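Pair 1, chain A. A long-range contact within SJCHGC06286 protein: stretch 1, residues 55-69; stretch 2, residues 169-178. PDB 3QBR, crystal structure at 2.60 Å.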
# COMPACT_ATOMS: atom_id res chain seq x y z
N VAL A 55 -1.01 16.95 -4.14
CA VAL A 55 -0.90 16.05 -5.28
C VAL A 55 -1.88 16.47 -6.37
O VAL A 55 -3.06 16.71 -6.08
CB VAL A 55 -1.18 14.58 -4.87
CG1 VAL A 55 -1.15 13.65 -6.10
CG2 VAL A 55 -0.16 14.13 -3.81
N PRO A 56 -1.41 16.58 -7.61
CA PRO A 56 -2.32 16.99 -8.69
C PRO A 56 -3.34 15.90 -9.00
O PRO A 56 -2.95 14.76 -9.26
CB PRO A 56 -1.39 17.23 -9.88
CG PRO A 56 -0.02 17.38 -9.29
CD PRO A 56 0.01 16.59 -8.03
N ASN A 57 -4.62 16.25 -8.99
CA ASN A 57 -5.67 15.27 -9.23
C ASN A 57 -5.85 14.35 -8.05
O ASN A 57 -6.59 13.38 -8.12
CB ASN A 57 -5.35 14.46 -10.47
CG ASN A 57 -5.18 15.34 -11.67
OD1 ASN A 57 -5.69 16.46 -11.70
ND2 ASN A 57 -4.46 14.84 -12.68
N GLY A 58 -5.15 14.68 -6.96
CA GLY A 58 -5.19 13.91 -5.74
C GLY A 58 -6.52 13.25 -5.44
O GLY A 58 -6.58 12.07 -5.11
N GLN A 59 -7.61 14.01 -5.55
CA GLN A 59 -8.91 13.46 -5.17
C GLN A 59 -9.35 12.38 -6.15
O GLN A 59 -9.80 11.31 -5.74
CB GLN A 59 -9.97 14.56 -5.06
CG GLN A 59 -9.99 15.24 -3.70
CD GLN A 59 -11.24 16.08 -3.48
OE1 GLN A 59 -11.92 16.46 -4.44
NE2 GLN A 59 -11.55 16.36 -2.22
N GLU A 60 -9.23 12.69 -7.44
CA GLU A 60 -9.49 11.71 -8.48
C GLU A 60 -8.66 10.41 -8.30
O GLU A 60 -9.18 9.30 -8.44
CB GLU A 60 -9.25 12.33 -9.85
CG GLU A 60 -10.44 13.06 -10.37
CD GLU A 60 -11.72 12.28 -10.10
OE1 GLU A 60 -11.81 11.11 -10.53
OE2 GLU A 60 -12.62 12.84 -9.44
N ILE A 61 -7.39 10.57 -7.95
CA ILE A 61 -6.50 9.44 -7.77
C ILE A 61 -6.92 8.57 -6.59
O ILE A 61 -6.89 7.34 -6.69
CB ILE A 61 -5.04 9.90 -7.62
CG1 ILE A 61 -4.54 10.56 -8.91
CG2 ILE A 61 -4.16 8.73 -7.21
CD1 ILE A 61 -3.10 11.12 -8.79
N ILE A 62 -7.29 9.20 -5.48
CA ILE A 62 -7.72 8.50 -4.26
C ILE A 62 -9.04 7.77 -4.51
O ILE A 62 -9.21 6.65 -4.07
CB ILE A 62 -7.92 9.48 -3.07
CG1 ILE A 62 -6.57 9.97 -2.52
CG2 ILE A 62 -8.78 8.84 -1.96
CD1 ILE A 62 -5.71 8.91 -1.85
N HIS A 63 -9.98 8.41 -5.20
CA HIS A 63 -11.22 7.75 -5.61
C HIS A 63 -10.97 6.47 -6.42
O HIS A 63 -11.53 5.40 -6.12
CB HIS A 63 -12.13 8.70 -6.39
CG HIS A 63 -12.76 9.77 -5.56
ND1 HIS A 63 -13.10 9.59 -4.23
CD2 HIS A 63 -13.12 11.05 -5.86
CE1 HIS A 63 -13.63 10.71 -3.76
NE2 HIS A 63 -13.66 11.60 -4.73
N SER A 64 -10.13 6.58 -7.45
CA SER A 64 -9.75 5.43 -8.25
C SER A 64 -9.21 4.35 -7.35
O SER A 64 -9.59 3.19 -7.47
CB SER A 64 -8.69 5.80 -9.29
OG SER A 64 -9.28 6.53 -10.34
N LEU A 65 -8.31 4.72 -6.44
CA LEU A 65 -7.68 3.71 -5.60
C LEU A 65 -8.68 3.00 -4.69
O LEU A 65 -8.50 1.83 -4.37
CB LEU A 65 -6.59 4.34 -4.74
CG LEU A 65 -5.24 4.40 -5.39
CD1 LEU A 65 -4.34 5.15 -4.44
CD2 LEU A 65 -4.73 2.97 -5.64
N LEU A 66 -9.71 3.72 -4.26
CA LEU A 66 -10.72 3.13 -3.39
C LEU A 66 -11.50 2.12 -4.21
O LEU A 66 -11.75 1.00 -3.76
CB LEU A 66 -11.66 4.19 -2.76
CG LEU A 66 -11.08 5.07 -1.64
CD1 LEU A 66 -11.94 6.28 -1.41
CD2 LEU A 66 -10.90 4.34 -0.35
N GLN A 67 -11.87 2.51 -5.42
CA GLN A 67 -12.55 1.57 -6.27
C GLN A 67 -11.69 0.31 -6.51
O GLN A 67 -12.16 -0.80 -6.34
CB GLN A 67 -12.95 2.23 -7.57
CG GLN A 67 -13.62 1.27 -8.55
CD GLN A 67 -13.58 1.82 -9.95
OE1 GLN A 67 -14.25 2.80 -10.25
NE2 GLN A 67 -12.75 1.22 -10.81
N LEU A 68 -10.42 0.52 -6.85
CA LEU A 68 -9.51 -0.54 -7.26
C LEU A 68 -9.00 -1.40 -6.10
O LEU A 68 -8.75 -2.59 -6.29
CB LEU A 68 -8.31 0.05 -8.02
CG LEU A 68 -8.56 0.69 -9.40
CD1 LEU A 68 -7.33 1.47 -9.86
CD2 LEU A 68 -8.93 -0.34 -10.44
N VAL A 69 -8.80 -0.81 -4.93
CA VAL A 69 -8.46 -1.57 -3.73
C VAL A 69 -9.72 -2.32 -3.28
O VAL A 69 -9.67 -3.37 -2.62
CB VAL A 69 -7.94 -0.65 -2.63
CG1 VAL A 69 -7.88 -1.37 -1.27
CG2 VAL A 69 -6.56 -0.13 -3.01
N GLY A 169 2.22 9.58 -14.82
CA GLY A 169 2.40 9.71 -13.39
C GLY A 169 1.29 9.02 -12.60
O GLY A 169 0.57 8.15 -13.11
N TRP A 170 1.15 9.41 -11.35
CA TRP A 170 0.18 8.79 -10.45
C TRP A 170 -1.22 8.90 -10.99
O TRP A 170 -2.08 8.10 -10.63
CB TRP A 170 0.27 9.43 -9.07
CG TRP A 170 1.35 8.85 -8.23
CD1 TRP A 170 2.39 9.52 -7.64
CD2 TRP A 170 1.50 7.46 -7.87
NE1 TRP A 170 3.17 8.63 -6.92
CE2 TRP A 170 2.65 7.37 -7.05
CE3 TRP A 170 0.76 6.30 -8.15
CZ2 TRP A 170 3.09 6.14 -6.52
CZ3 TRP A 170 1.18 5.10 -7.61
CH2 TRP A 170 2.35 5.02 -6.81
N SER A 171 -1.47 9.88 -11.85
CA SER A 171 -2.79 10.06 -12.44
C SER A 171 -3.15 8.96 -13.41
O SER A 171 -4.30 8.88 -13.82
CB SER A 171 -2.90 11.40 -13.16
OG SER A 171 -2.69 12.47 -12.27
N GLY A 172 -2.18 8.15 -13.80
CA GLY A 172 -2.43 6.97 -14.61
C GLY A 172 -3.61 6.19 -14.05
O GLY A 172 -4.48 5.71 -14.78
N LEU A 173 -3.63 6.10 -12.72
CA LEU A 173 -4.66 5.35 -12.02
C LEU A 173 -6.09 5.78 -12.43
O LEU A 173 -7.00 4.96 -12.54
CB LEU A 173 -4.44 5.48 -10.50
CG LEU A 173 -3.19 4.79 -9.97
CD1 LEU A 173 -2.78 5.38 -8.64
CD2 LEU A 173 -3.38 3.25 -9.88
N ILE A 174 -6.27 7.08 -12.64
CA ILE A 174 -7.59 7.59 -12.95
C ILE A 174 -8.12 6.88 -14.19
O ILE A 174 -9.15 6.20 -14.15
CB ILE A 174 -7.55 9.11 -13.14
CG1 ILE A 174 -7.13 9.78 -11.83
CG2 ILE A 174 -8.91 9.60 -13.60
CD1 ILE A 174 -6.90 11.26 -11.94
N GLU A 175 -7.39 7.01 -15.29
CA GLU A 175 -7.76 6.33 -16.53
C GLU A 175 -7.71 4.81 -16.40
O GLU A 175 -8.62 4.13 -16.84
CB GLU A 175 -6.85 6.79 -17.66
CG GLU A 175 -7.43 6.60 -19.04
CD GLU A 175 -6.58 7.29 -20.11
OE1 GLU A 175 -6.90 7.17 -21.32
OE2 GLU A 175 -5.59 7.96 -19.74
N PHE A 176 -6.66 4.27 -15.79
CA PHE A 176 -6.57 2.82 -15.62
C PHE A 176 -7.90 2.25 -15.15
O PHE A 176 -8.29 1.13 -15.51
CB PHE A 176 -5.48 2.45 -14.61
CG PHE A 176 -5.39 0.98 -14.32
CD1 PHE A 176 -5.04 0.08 -15.32
CD2 PHE A 176 -5.66 0.48 -13.05
CE1 PHE A 176 -4.96 -1.30 -15.05
CE2 PHE A 176 -5.57 -0.89 -12.77
CZ PHE A 176 -5.23 -1.78 -13.77
N SER A 177 -8.61 3.04 -14.35
CA SER A 177 -9.79 2.59 -13.65
C SER A 177 -11.11 2.91 -14.35
O SER A 177 -12.15 2.48 -13.88
CB SER A 177 -9.82 3.20 -12.25
OG SER A 177 -9.88 4.62 -12.35
N GLY A 178 -11.07 3.68 -15.44
CA GLY A 178 -12.27 4.10 -16.16
C GLY A 178 -12.99 5.31 -15.59
O GLY A 178 -12.39 6.31 -15.16

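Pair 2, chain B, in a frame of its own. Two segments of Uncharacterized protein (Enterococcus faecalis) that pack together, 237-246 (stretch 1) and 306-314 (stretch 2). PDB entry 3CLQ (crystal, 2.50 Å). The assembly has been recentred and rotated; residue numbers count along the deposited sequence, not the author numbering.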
# COMPACT_ATOMS: atom_id res chain seq x y z
N TRP B 237 12.08 7.23 -5.23
CA TRP B 237 11.56 8.45 -4.65
C TRP B 237 12.64 9.53 -4.48
O TRP B 237 12.37 10.72 -4.61
CB TRP B 237 10.84 8.15 -3.34
CG TRP B 237 9.89 6.97 -3.46
CD1 TRP B 237 9.82 5.86 -2.64
CD2 TRP B 237 8.90 6.77 -4.48
NE1 TRP B 237 8.84 4.99 -3.07
CE2 TRP B 237 8.25 5.52 -4.20
CE3 TRP B 237 8.46 7.52 -5.58
CZ2 TRP B 237 7.20 5.02 -4.99
CZ3 TRP B 237 7.44 7.02 -6.37
CH2 TRP B 237 6.81 5.77 -6.07
N MSE B 238 13.86 9.11 -4.24
CA MSE B 238 14.97 10.05 -4.13
C MSE B 238 15.07 10.79 -5.43
O MSE B 238 15.23 12.02 -5.47
CB MSE B 238 16.29 9.34 -3.79
CG MSE B 238 16.30 8.78 -2.37
SE MSE B 238 17.76 7.56 -1.94
CE MSE B 238 17.03 6.79 -0.28
N GLY B 239 14.93 10.02 -6.50
CA GLY B 239 15.10 10.54 -7.85
C GLY B 239 13.99 11.50 -8.19
O GLY B 239 14.23 12.54 -8.82
N ALA B 240 12.78 11.14 -7.75
CA ALA B 240 11.62 11.99 -7.88
C ALA B 240 11.89 13.31 -7.20
O ALA B 240 11.80 14.37 -7.83
CB ALA B 240 10.44 11.34 -7.24
N ALA B 241 12.23 13.25 -5.92
CA ALA B 241 12.51 14.46 -5.14
C ALA B 241 13.64 15.31 -5.75
O ALA B 241 13.55 16.55 -5.82
CB ALA B 241 12.82 14.11 -3.69
N LYS B 242 14.69 14.64 -6.20
CA LYS B 242 15.82 15.34 -6.80
C LYS B 242 15.35 16.10 -8.03
O LYS B 242 15.75 17.26 -8.28
CB LYS B 242 16.89 14.35 -7.19
CG LYS B 242 17.97 14.95 -8.07
CD LYS B 242 18.69 16.10 -7.40
CE LYS B 242 20.07 16.28 -7.99
NZ LYS B 242 20.65 17.63 -7.65
N CYS B 243 14.50 15.44 -8.80
CA CYS B 243 13.94 16.03 -9.99
C CYS B 243 13.09 17.27 -9.68
O CYS B 243 13.26 18.29 -10.32
CB CYS B 243 13.14 14.99 -10.75
SG CYS B 243 12.28 15.61 -12.21
N ALA B 244 12.20 17.18 -8.69
CA ALA B 244 11.43 18.35 -8.26
C ALA B 244 12.31 19.45 -7.65
O ALA B 244 12.30 20.60 -8.10
CB ALA B 244 10.36 17.93 -7.28
N LEU B 245 13.07 19.11 -6.62
CA LEU B 245 13.99 20.06 -5.99
C LEU B 245 14.89 20.85 -6.97
O LEU B 245 14.96 22.09 -6.90
CB LEU B 245 14.83 19.36 -4.95
CG LEU B 245 14.32 19.40 -3.50
CD1 LEU B 245 13.19 20.39 -3.38
CD2 LEU B 245 13.91 18.04 -2.99
N ASP B 246 15.55 20.17 -7.90
CA ASP B 246 16.40 20.87 -8.88
C ASP B 246 15.68 21.94 -9.68
O ASP B 246 16.30 22.91 -10.15
CB ASP B 246 17.03 19.90 -9.86
CG ASP B 246 18.14 19.10 -9.24
OD1 ASP B 246 18.41 19.25 -8.02
OD2 ASP B 246 18.75 18.31 -10.00
N ASP B 306 22.25 10.13 0.17
CA ASP B 306 21.55 11.26 -0.42
C ASP B 306 20.05 11.23 -0.10
O ASP B 306 19.29 12.12 -0.50
CB ASP B 306 21.80 11.32 -1.92
CG ASP B 306 23.18 11.82 -2.26
OD1 ASP B 306 23.69 11.42 -3.33
OD2 ASP B 306 23.78 12.61 -1.48
N SER B 307 19.64 10.23 0.68
CA SER B 307 18.23 9.96 0.92
C SER B 307 17.52 11.10 1.60
O SER B 307 16.31 11.08 1.71
CB SER B 307 18.07 8.70 1.76
OG SER B 307 19.01 8.70 2.82
N ALA B 308 18.27 12.08 2.08
CA ALA B 308 17.69 13.18 2.84
C ALA B 308 17.07 14.20 1.91
O ALA B 308 16.55 15.21 2.35
CB ALA B 308 18.76 13.83 3.70
N ILE B 309 17.13 13.93 0.61
CA ILE B 309 16.54 14.84 -0.37
C ILE B 309 15.03 14.71 -0.17
O ILE B 309 14.24 15.60 -0.45
CB ILE B 309 16.93 14.44 -1.81
CG1 ILE B 309 16.50 15.52 -2.80
CG2 ILE B 309 16.40 13.04 -2.18
CD1 ILE B 309 17.47 16.66 -2.88
N THR B 310 14.68 13.54 0.30
CA THR B 310 13.35 13.17 0.66
C THR B 310 12.69 14.15 1.67
O THR B 310 11.64 14.72 1.42
CB THR B 310 13.45 11.72 1.17
OG1 THR B 310 13.43 10.83 0.03
CG2 THR B 310 12.36 11.38 2.10
N GLU B 311 13.32 14.36 2.82
CA GLU B 311 12.81 15.38 3.71
C GLU B 311 13.01 16.78 3.15
O GLU B 311 12.26 17.70 3.51
CB GLU B 311 13.43 15.24 5.09
CG GLU B 311 14.45 14.12 5.14
CD GLU B 311 13.93 12.90 5.90
OE1 GLU B 311 13.10 13.08 6.81
OE2 GLU B 311 14.37 11.77 5.59
N THR B 312 13.99 16.95 2.25
CA THR B 312 14.16 18.26 1.60
C THR B 312 12.93 18.58 0.78
O THR B 312 12.60 19.74 0.61
CB THR B 312 15.40 18.39 0.66
OG1 THR B 312 16.61 18.15 1.38
CG2 THR B 312 15.49 19.80 0.10
N TYR B 313 12.27 17.53 0.26
CA TYR B 313 11.08 17.61 -0.59
C TYR B 313 9.78 17.76 0.20
O TYR B 313 8.82 18.36 -0.27
CB TYR B 313 10.96 16.35 -1.45
CG TYR B 313 9.73 16.33 -2.36
CD1 TYR B 313 9.68 17.12 -3.51
CD2 TYR B 313 8.63 15.56 -2.06
CE1 TYR B 313 8.55 17.12 -4.33
CE2 TYR B 313 7.51 15.54 -2.86
CZ TYR B 313 7.47 16.32 -3.99
OH TYR B 313 6.34 16.28 -4.81
N GLY B 314 9.74 17.17 1.38
CA GLY B 314 8.60 17.28 2.27
C GLY B 314 8.19 15.90 2.73
O GLY B 314 7.23 15.74 3.47

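The sharpest difference between these contacts lies at one matched pair of positions, Ser64(A) with Ser177(A) and Ala241(B) with Tyr313(B). In pair 1 that place is polar: Ser64(A) OG and Ser177(A) OG are hydrogen-bonded at 2.8 Å. In pair 2 Ala241(B) and Tyr313(B) meet through carbon alone, Ala241(B) CB lying 3.7 Å from Tyr313(B) CB. Within the matched positions, two hydrogen bonds cross in pair 1, one of them weak, and none in pair 2.

The backbone frame is nevertheless the same. The central residues superpose with an RMSD of 0.5 Å; a longer helix meets a short one at 48° in pair 1 and 52° in pair 2, with axes approaching to 8.3 and 8.7 Å. At this separation both longer helices place a small residue at the contact, Ser64(A) and Ala241(B), their side-chain centres only 0.4 Å apart after superposition. The principle is that one backbone frame can be filled by a polar pair or by an apolar one.

A second shared element is a branched aliphatic side chain that the short helix points toward the longer one. Leu173(A) matches Ile309(B). In pair 1, Leu173(A) CD1 lies 3.9 Å from Ile61(A) CG2 and 4.2 Å from Leu65(A) CG. In pair 2, Ile309(B) is a knob set among Met238(B), Ala241(B), Lys242(B) and Leu245(B), with its CG1 3.6 Å from Leu245(B) CD2. Lys242(B), matching Leu65(A), serves there without bringing its charge to the contact, since the end of its side chain leads away.

The matched leucines, Leu68(A) and Leu245(B), keep a common role with different neighbours. Leu68(A) CD1 reaches the edge of the Phe176(A) ring, 3.7 Å from Phe176(A) CD2. The position of Phe176(A) is taken by Thr312(B), and the aromatic residue of the short helix in pair 2 stands one position later: Leu245(B) CG is 3.8 Å from Thr312(B) CG2, while its CD2 lies at the edge of the Tyr313(B) ring. That ring also extends to Ala244(B), whose CB is 3.6 Å from Tyr313(B) CE1. The match of Ala244(B) is Gln67(A), which instead makes a weak hydrogen bond from NE2 to Ser177(A) O at 3.4 Å. A short side chain thus packs against a large ring in one pair, and a long one reaches the carbonyl oxygen of the serine itself in the other.

Ahead of the superposed region, Asn57(A) ND2 donates a hydrogen bond to Ser171(A) OG at 3.0 Å; it has no matched position, so no comparison is drawn from it.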